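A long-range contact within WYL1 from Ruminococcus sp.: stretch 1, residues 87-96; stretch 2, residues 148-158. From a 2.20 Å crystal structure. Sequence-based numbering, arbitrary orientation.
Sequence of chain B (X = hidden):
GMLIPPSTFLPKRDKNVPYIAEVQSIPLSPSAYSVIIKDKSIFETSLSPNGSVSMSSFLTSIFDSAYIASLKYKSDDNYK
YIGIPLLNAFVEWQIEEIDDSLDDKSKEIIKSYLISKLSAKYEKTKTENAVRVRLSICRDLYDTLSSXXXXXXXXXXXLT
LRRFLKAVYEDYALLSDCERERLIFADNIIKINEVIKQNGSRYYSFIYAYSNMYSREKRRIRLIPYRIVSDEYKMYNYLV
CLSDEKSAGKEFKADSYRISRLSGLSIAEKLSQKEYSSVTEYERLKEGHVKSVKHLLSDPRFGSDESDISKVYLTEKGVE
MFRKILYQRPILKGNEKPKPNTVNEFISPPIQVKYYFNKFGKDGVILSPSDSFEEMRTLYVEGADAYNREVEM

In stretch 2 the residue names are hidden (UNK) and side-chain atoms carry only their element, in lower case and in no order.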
ATOM      1  N   LEU B  87      -2.678 -10.532 -11.866  1.00 40.91           N
ATOM      2  CA  LEU B  87      -1.503 -10.767 -11.006  1.00 41.05           C
ATOM      3  C   LEU B  87      -0.281 -10.955 -11.895  1.00 40.57           C
ATOM      4  O   LEU B  87      -0.393 -11.677 -12.902  1.00 40.71           O
ATOM      5  CB  LEU B  87      -1.693 -12.039 -10.178  1.00 44.27           C
ATOM      6  CG  LEU B  87      -2.684 -11.987  -9.044  1.00 45.39           C
ATOM      7  CD1 LEU B  87      -2.569 -13.262  -8.228  1.00 48.76           C
ATOM      8  CD2 LEU B  87      -2.418 -10.758  -8.184  1.00 46.54           C
ATOM      9  N   ASN B  88       0.843 -10.397 -11.459  1.00 41.09           N
ATOM     10  CA  ASN B  88       2.191 -10.575 -12.038  1.00 42.64           C
ATOM     11  C   ASN B  88       2.558 -12.064 -12.054  1.00 43.79           C
ATOM     12  O   ASN B  88       3.287 -12.426 -12.961  1.00 46.38           O
ATOM     13  CB  ASN B  88       3.192  -9.695 -11.303  1.00 44.02           C
ATOM     14  CG  ASN B  88       2.921  -8.232 -11.560  1.00 47.46           C
ATOM     15  OD1 ASN B  88       2.542  -7.858 -12.671  1.00 53.35           O
ATOM     16  ND2 ASN B  88       3.087  -7.400 -10.545  1.00 46.68           N
ATOM     17  N   ALA B  89       2.018 -12.904 -11.160  1.00 43.41           N
ATOM     18  CA  ALA B  89       2.335 -14.353 -11.104  1.00 44.11           C
ATOM     19  C   ALA B  89       1.715 -15.098 -12.288  1.00 42.95           C
ATOM     20  O   ALA B  89       2.260 -16.167 -12.648  1.00 41.62           O
ATOM     21  CB  ALA B  89       1.875 -14.970  -9.812  1.00 45.48           C
ATOM     22  N   PHE B  90       0.606 -14.593 -12.830  1.00 41.38           N
ATOM     23  CA  PHE B  90      -0.016 -15.136 -14.062  1.00 43.30           C
ATOM     24  C   PHE B  90       0.647 -14.462 -15.276  1.00 42.94           C
ATOM     25  O   PHE B  90       0.933 -13.265 -15.241  1.00 40.59           O
ATOM     26  CB  PHE B  90      -1.540 -15.006 -14.018  1.00 43.51           C
ATOM     27  CG  PHE B  90      -2.166 -16.009 -13.084  1.00 46.12           C
ATOM     28  CD1 PHE B  90      -2.388 -17.327 -13.483  1.00 47.10           C
ATOM     29  CD2 PHE B  90      -2.455 -15.662 -11.765  1.00 44.84           C
ATOM     30  CE1 PHE B  90      -2.952 -18.250 -12.608  1.00 48.09           C
ATOM     31  CE2 PHE B  90      -3.010 -16.586 -10.898  1.00 45.61           C
ATOM     32  CZ  PHE B  90      -3.267 -17.868 -11.318  1.00 46.57           C
ATOM     33  N   VAL B  91       0.875 -15.247 -16.320  1.00 44.07           N
ATOM     34  CA  VAL B  91       1.849 -14.912 -17.399  1.00 44.62           C
ATOM     35  C   VAL B  91       1.107 -14.799 -18.735  1.00 45.28           C
ATOM     36  O   VAL B  91       1.471 -13.920 -19.497  1.00 45.34           O
ATOM     37  CB  VAL B  91       3.020 -15.913 -17.470  1.00 45.30           C
ATOM     38  CG1 VAL B  91       4.120 -15.391 -18.371  1.00 45.18           C
ATOM     39  CG2 VAL B  91       3.609 -16.234 -16.102  1.00 45.27           C
ATOM     40  N   GLU B  92       0.095 -15.626 -19.000  1.00 46.00           N
ATOM     41  CA  GLU B  92      -0.716 -15.563 -20.244  1.00 47.87           C
ATOM     42  C   GLU B  92      -1.073 -14.104 -20.603  1.00 46.05           C
ATOM     43  O   GLU B  92      -0.801 -13.687 -21.729  1.00 44.68           O
ATOM     44  CB  GLU B  92      -1.964 -16.419 -20.093  1.00 52.00           C
ATOM     45  CG  GLU B  92      -2.904 -16.341 -21.285  1.00 55.76           C
ATOM     46  CD  GLU B  92      -2.772 -17.462 -22.267  1.00 60.48           C
ATOM     47  OE1 GLU B  92      -2.137 -17.237 -23.337  1.00 64.15           O
ATOM     48  OE2 GLU B  92      -3.310 -18.552 -21.958  1.00 66.38           O
ATOM     49  N   TRP B  93      -1.654 -13.340 -19.682  1.00 44.49           N
ATOM     50  CA  TRP B  93      -2.082 -11.957 -19.992  1.00 42.80           C
ATOM     51  C   TRP B  93      -0.859 -11.134 -20.394  1.00 42.51           C
ATOM     52  O   TRP B  93      -1.032 -10.204 -21.210  1.00 39.73           O
ATOM     53  CB  TRP B  93      -2.871 -11.300 -18.855  1.00 41.04           C
ATOM     54  CG  TRP B  93      -2.068 -10.926 -17.653  1.00 41.07           C
ATOM     55  CD1 TRP B  93      -1.873 -11.694 -16.538  1.00 42.20           C
ATOM     56  CD2 TRP B  93      -1.452  -9.655 -17.375  1.00 41.57           C
ATOM     57  NE1 TRP B  93      -1.121 -11.011 -15.623  1.00 42.37           N
ATOM     58  CE2 TRP B  93      -0.861  -9.754 -16.099  1.00 41.02           C
ATOM     59  CE3 TRP B  93      -1.353  -8.436 -18.065  1.00 41.78           C
ATOM     60  CZ2 TRP B  93      -0.166  -8.692 -15.519  1.00 42.08           C
ATOM     61  CZ3 TRP B  93      -0.650  -7.387 -17.502  1.00 41.57           C
ATOM     62  CH2 TRP B  93      -0.060  -7.516 -16.243  1.00 41.52           C
ATOM     63  N   GLN B  94       0.300 -11.405 -19.792  1.00 42.87           N
ATOM     64  CA  GLN B  94       1.506 -10.567 -19.999  1.00 43.18           C
ATOM     65  C   GLN B  94       2.056 -10.863 -21.391  1.00 45.02           C
ATOM     66  O   GLN B  94       2.552  -9.936 -22.004  1.00 45.70           O
ATOM     67  CB  GLN B  94       2.564 -10.769 -18.919  1.00 43.16           C
ATOM     68  CG  GLN B  94       2.038 -10.422 -17.551  1.00 42.51           C
ATOM     69  CD  GLN B  94       3.106 -10.478 -16.505  1.00 43.70           C
ATOM     70  OE1 GLN B  94       4.056  -9.703 -16.550  1.00 45.46           O
ATOM     71  NE2 GLN B  94       2.907 -11.346 -15.519  1.00 42.46           N
ATOM     72  N   ILE B  95       1.870 -12.081 -21.896  1.00 45.82           N
ATOM     73  CA  ILE B  95       2.235 -12.446 -23.293  1.00 46.75           C
ATOM     74  C   ILE B  95       1.234 -11.784 -24.239  1.00 46.95           C
ATOM     75  O   ILE B  95       1.684 -11.135 -25.180  1.00 46.73           O
ATOM     76  CB  ILE B  95       2.308 -13.966 -23.488  1.00 46.95           C
ATOM     77  CG1 ILE B  95       3.342 -14.574 -22.541  1.00 47.68           C
ATOM     78  CG2 ILE B  95       2.569 -14.330 -24.942  1.00 46.44           C
ATOM     79  CD1 ILE B  95       4.739 -13.999 -22.655  1.00 47.99           C
ATOM     80  N   GLU B  96      -0.061 -11.886 -23.967  1.00 47.36           N
ATOM     81  CA  GLU B  96      -1.128 -11.334 -24.842  1.00 49.25           C
ATOM     82  C   GLU B  96      -1.095  -9.798 -24.873  1.00 48.84           C
ATOM     83  O   GLU B  96      -1.550  -9.230 -25.865  1.00 50.32           O
ATOM     84  CB  GLU B  96      -2.467 -11.921 -24.421  1.00 52.58           C
ATOM     85  CG  GLU B  96      -2.573 -13.377 -24.867  1.00 58.44           C
ATOM     86  CD  GLU B  96      -3.699 -14.183 -24.278  1.00 62.41           C
ATOM     87  OE1 GLU B  96      -4.379 -13.668 -23.358  1.00 67.68           O
ATOM     88  OE2 GLU B  96      -3.881 -15.323 -24.740  1.00 68.34           O
ATOM     89  N   UNK B 148      -3.389 -27.875 -20.422  1.00 69.98           N
ATOM     90  CA  UNK B 148      -2.419 -27.228 -21.341  1.00 70.58           C
ATOM     91  C   UNK B 148      -2.620 -25.705 -21.307  1.00 67.43           C
ATOM     92  O   UNK B 148      -1.980 -25.019 -22.096  1.00 66.26           O
ATOM     93  c   UNK B 148      -2.181 -29.328 -22.777  1.00 77.42           C
ATOM     94  c   UNK B 148      -2.548 -27.850 -22.741  1.00 73.50           C
ATOM     95  o   UNK B 148      -2.939 -30.127 -23.392  1.00 80.07           O
ATOM     96  o   UNK B 148      -1.152 -29.682 -22.160  1.00 77.29           O
ATOM     97  N   UNK B 149      -3.485 -25.187 -20.425  1.00 66.66           N
ATOM     98  CA  UNK B 149      -3.912 -23.763 -20.439  1.00 62.95           C
ATOM     99  C   UNK B 149      -3.063 -22.950 -19.462  1.00 59.66           C
ATOM    100  O   UNK B 149      -3.497 -21.856 -19.090  1.00 60.69           O
ATOM    101  c   UNK B 149      -6.305 -24.146 -21.247  1.00 68.65           C
ATOM    102  c   UNK B 149      -5.406 -23.638 -20.134  1.00 65.18           C
ATOM    103  o   UNK B 149      -7.316 -24.763 -20.943  1.00 73.00           O
ATOM    104  o   UNK B 149      -5.982 -23.912 -22.412  1.00 70.04           O
ATOM    105  N   UNK B 150      -1.896 -23.446 -19.065  1.00 59.31           N
ATOM    106  CA  UNK B 150      -0.904 -22.729 -18.213  1.00 57.03           C
ATOM    107  C   UNK B 150       0.469 -22.779 -18.900  1.00 56.49           C
ATOM    108  O   UNK B 150       1.500 -22.934 -18.196  1.00 56.32           O
ATOM    109  c   UNK B 150      -0.875 -23.410 -16.837  1.00 58.06           C
ATOM    110  c   UNK B 150      -1.956 -21.590 -15.504  1.00 56.73           C
ATOM    111  c   UNK B 150      -2.047 -23.048 -15.919  1.00 58.07           C
ATOM    112  c   UNK B 150      -2.090 -23.951 -14.690  1.00 59.63           C
ATOM    113  N   UNK B 151       0.475 -22.717 -20.231  1.00 56.67           N
ATOM    114  CA  UNK B 151       1.690 -22.903 -21.063  1.00 58.84           C
ATOM    115  C   UNK B 151       2.847 -22.054 -20.507  1.00 56.52           C
ATOM    116  O   UNK B 151       3.915 -22.593 -20.223  1.00 55.53           O
ATOM    117  c   UNK B 151       4.599 -23.102 -25.300  1.00 66.72           C
ATOM    118  c   UNK B 151       2.994 -24.050 -23.790  1.00 65.67           C
ATOM    119  c   UNK B 151       1.357 -22.586 -22.526  1.00 61.62           C
ATOM    120  c   UNK B 151       2.489 -22.789 -23.504  1.00 63.11           C
ATOM    121  c   UNK B 151       4.100 -21.840 -25.037  1.00 64.32           C
ATOM    122  c   UNK B 151       4.049 -24.212 -24.674  1.00 67.16           C
ATOM    123  o   UNK B 151       5.647 -23.212 -26.164  1.00 70.55           O
ATOM    124  c   UNK B 151       3.051 -21.698 -24.152  1.00 63.04           C
ATOM    125  N   UNK B 152       2.645 -20.744 -20.360  1.00 54.30           N
ATOM    126  CA  UNK B 152       3.727 -19.784 -20.029  1.00 52.44           C
ATOM    127  C   UNK B 152       4.092 -19.885 -18.546  1.00 51.77           C
ATOM    128  O   UNK B 152       5.260 -19.650 -18.207  1.00 49.58           O
ATOM    129  c   UNK B 152       1.763 -18.037 -23.885  1.00 51.78           C
ATOM    130  c   UNK B 152       4.139 -18.126 -24.159  1.00 52.45           C
ATOM    131  c   UNK B 152       1.924 -18.123 -22.512  1.00 51.55           C
ATOM    132  o   UNK B 152       2.653 -17.911 -26.062  1.00 54.41           O
ATOM    133  c   UNK B 152       4.279 -18.241 -22.779  1.00 52.35           C
ATOM    134  c   UNK B 152       2.870 -18.031 -24.714  1.00 52.95           C
ATOM    135  c   UNK B 152       3.178 -18.228 -21.939  1.00 50.69           C
ATOM    136  c   UNK B 152       3.332 -18.369 -20.449  1.00 50.52           C
ATOM    137  N   UNK B 153       3.132 -20.211 -17.680  1.00 51.64           N
ATOM    138  CA  UNK B 153       3.385 -20.392 -16.230  1.00 52.24           C
ATOM    139  C   UNK B 153       4.324 -21.595 -16.043  1.00 52.73           C
ATOM    140  O   UNK B 153       5.294 -21.491 -15.274  1.00 53.14           O
ATOM    141  c   UNK B 153       0.411 -18.888 -16.641  1.00 52.05           C
ATOM    142  o   UNK B 153      -0.139 -17.738 -16.713  1.00 49.85           O
ATOM    143  o   UNK B 153       0.265 -19.773 -17.512  1.00 53.71           O
ATOM    144  c   UNK B 153       2.054 -20.527 -15.483  1.00 53.14           C
ATOM    145  c   UNK B 153       1.269 -19.224 -15.425  1.00 51.26           C
ATOM    146  N   UNK B 154       4.082 -22.677 -16.768  1.00 54.64           N
ATOM    147  CA  UNK B 154       4.922 -23.912 -16.726  1.00 58.43           C
ATOM    148  C   UNK B 154       6.386 -23.565 -17.054  1.00 59.49           C
ATOM    149  O   UNK B 154       7.294 -24.130 -16.403  1.00 58.89           O
ATOM    150  c   UNK B 154       4.346 -25.003 -17.633  1.00 58.62           C
ATOM    151  o   UNK B 154       3.512 -26.486 -15.985  1.00 60.05           O
ATOM    152  n   UNK B 154       2.019 -25.661 -17.422  1.00 57.58           N
ATOM    153  c   UNK B 154       3.248 -25.785 -16.950  1.00 59.05           C
ATOM    154  N   UNK B 155       6.605 -22.643 -17.991  1.00 58.36           N
ATOM    155  CA  UNK B 155       7.958 -22.220 -18.428  1.00 60.05           C
ATOM    156  C   UNK B 155       8.572 -21.285 -17.386  1.00 56.59           C
ATOM    157  O   UNK B 155       9.725 -21.512 -16.995  1.00 56.51           O
ATOM    158  c   UNK B 155       7.899 -21.533 -19.797  1.00 62.13           C
ATOM    159  c   UNK B 155       7.353 -22.471 -23.522  1.00 69.35           C
ATOM    160  c   UNK B 155       7.763 -22.458 -21.007  1.00 64.74           C
ATOM    161  c   UNK B 155       7.738 -21.657 -22.305  1.00 66.15           C
ATOM    162  n   UNK B 155       8.495 -22.623 -24.446  1.00 71.55           N
ATOM    163  N   UNK B 156       7.821 -20.285 -16.926  1.00 54.36           N
ATOM    164  CA  UNK B 156       8.321 -19.286 -15.929  1.00 51.73           C
ATOM    165  C   UNK B 156       8.705 -19.990 -14.624  1.00 51.31           C
ATOM    166  O   UNK B 156       9.748 -19.607 -14.042  1.00 49.98           O
ATOM    167  c   UNK B 156       7.303 -18.161 -15.688  1.00 49.54           C
ATOM    168  c   UNK B 156       7.241 -17.226 -16.909  1.00 48.61           C
ATOM    169  c   UNK B 156       7.641 -17.362 -14.433  1.00 48.69           C
ATOM    170  N   UNK B 157       7.900 -20.954 -14.174  1.00 50.91           N
ATOM    171  CA  UNK B 157       8.070 -21.589 -12.833  1.00 53.09           C
ATOM    172  C   UNK B 157       8.741 -22.967 -12.994  1.00 56.46           C
ATOM    173  O   UNK B 157       8.758 -23.720 -12.009  1.00 58.72           O
ATOM    174  c   UNK B 157       4.946 -19.875 -12.525  1.00 47.32           C
ATOM    175  o   UNK B 157       4.516 -16.445 -11.365  1.00 45.83           O
ATOM    176  c   UNK B 157       4.411 -18.604 -12.362  1.00 45.90           C
ATOM    177  c   UNK B 157       6.212 -18.035 -10.890  1.00 46.03           C
ATOM    178  c   UNK B 157       6.742 -19.300 -11.085  1.00 47.79           C
ATOM    179  c   UNK B 157       5.037 -17.691 -11.530  1.00 45.58           C
ATOM    180  c   UNK B 157       6.722 -21.610 -12.105  1.00 50.85           C
ATOM    181  c   UNK B 157       6.124 -20.239 -11.901  1.00 48.22           C
ATOM    182  N   UNK B 158       9.310 -23.254 -14.179  1.00 57.44           N
ATOM    183  CA  UNK B 158       9.999 -24.527 -14.524  1.00 60.15           C
ATOM    184  C   UNK B 158       9.201 -25.728 -13.994  1.00 61.30           C
ATOM    185  O   UNK B 158       9.770 -26.498 -13.212  1.00 60.98           O
ATOM    186  c   UNK B 158      11.411 -24.528 -13.982  1.00 61.16           C
ATOM    187  o   UNK B 158      12.100 -23.362 -14.412  1.00 60.24           O
TER

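Position 148 carries two side-chain carbons, the second bearing two oxygens: a short carboxylate, Asp148, too far from stretch 1 to touch it. Position 149 repeats the pattern, two carbons ending in two oxygens, and is Asp149; its side chain touches nothing in stretch 1. At position 150 four carbons fork at the second, which gives Leu150. It sits at the N-cap of the helix that follows, with CA-to-CB directed away from stretch 1.

Position 151 has one carbon, then a six-carbon ring bearing an oxygen, so it is Tyr151, exposed and without a contact here. The same atoms recur at position 152, but this ring meets stretch 1: Ile95 CG1 lies 3.7 Å from the ring centroid, nearly along the normal, and Val91 CG1 packs 3.7 Å from the CB. This is Tyr152, whose hydroxyl is hydrogen-bonded elsewhere in the structure. The ring thus offers a face to Ile95, while Glu92 OE1 lies at its edge, 4.0 Å from Tyr152 CE2.

Position 153 shows three carbons, the third with two oxygens. One oxygen is 2.7 Å from Val91 N and 3.1 Å from Glu92 N; three carbons ending in a carboxylate make this Glu153. Its OE2 accepts both hydrogen bonds, each close to linear.

Position 154 has two carbons, the second carrying one oxygen and one nitrogen, and is Asn154; it turns back on its own stretch, ND2 giving a weak hydrogen bond to Leu150 O at 2.9 Å. Position 155 has four carbons in a row ending in nitrogen, so it is Lys155, exposed and out of reach. Position 156 has one carbon carrying two more, one of them 3.9 Å from Val91 CG2: a beta-branched Val156.

Position 157 is again a ring on one carbon with an oxygen at its far end, 2.6 Å from Ala89 O, hence Tyr157. The hydroxyl donates to that carbonyl, and Val91 CG2 approaches the ring obliquely. Position 158, one carbon then one oxygen, is Ser158, remote from stretch 1.

The rule to take away is backbone capture around an apolar plug. Val91, pointing toward stretch 2, packs against Tyr152, Val156 and Tyr157, while Glu153 OE2 accepts hydrogen bonds from two amides at the start of helix 92-96, where no preceding helical turn supplies carbonyls. Tyr157 holds the Ala89 carbonyl, just ahead of that helix. Polar side chains therefore fix the backbone of stretch 1, and Val91 and Ile95 pack against stretch 2; the helix axes run at 107°.

Stretch 2, residues 148-158: DDLYYENKVYS
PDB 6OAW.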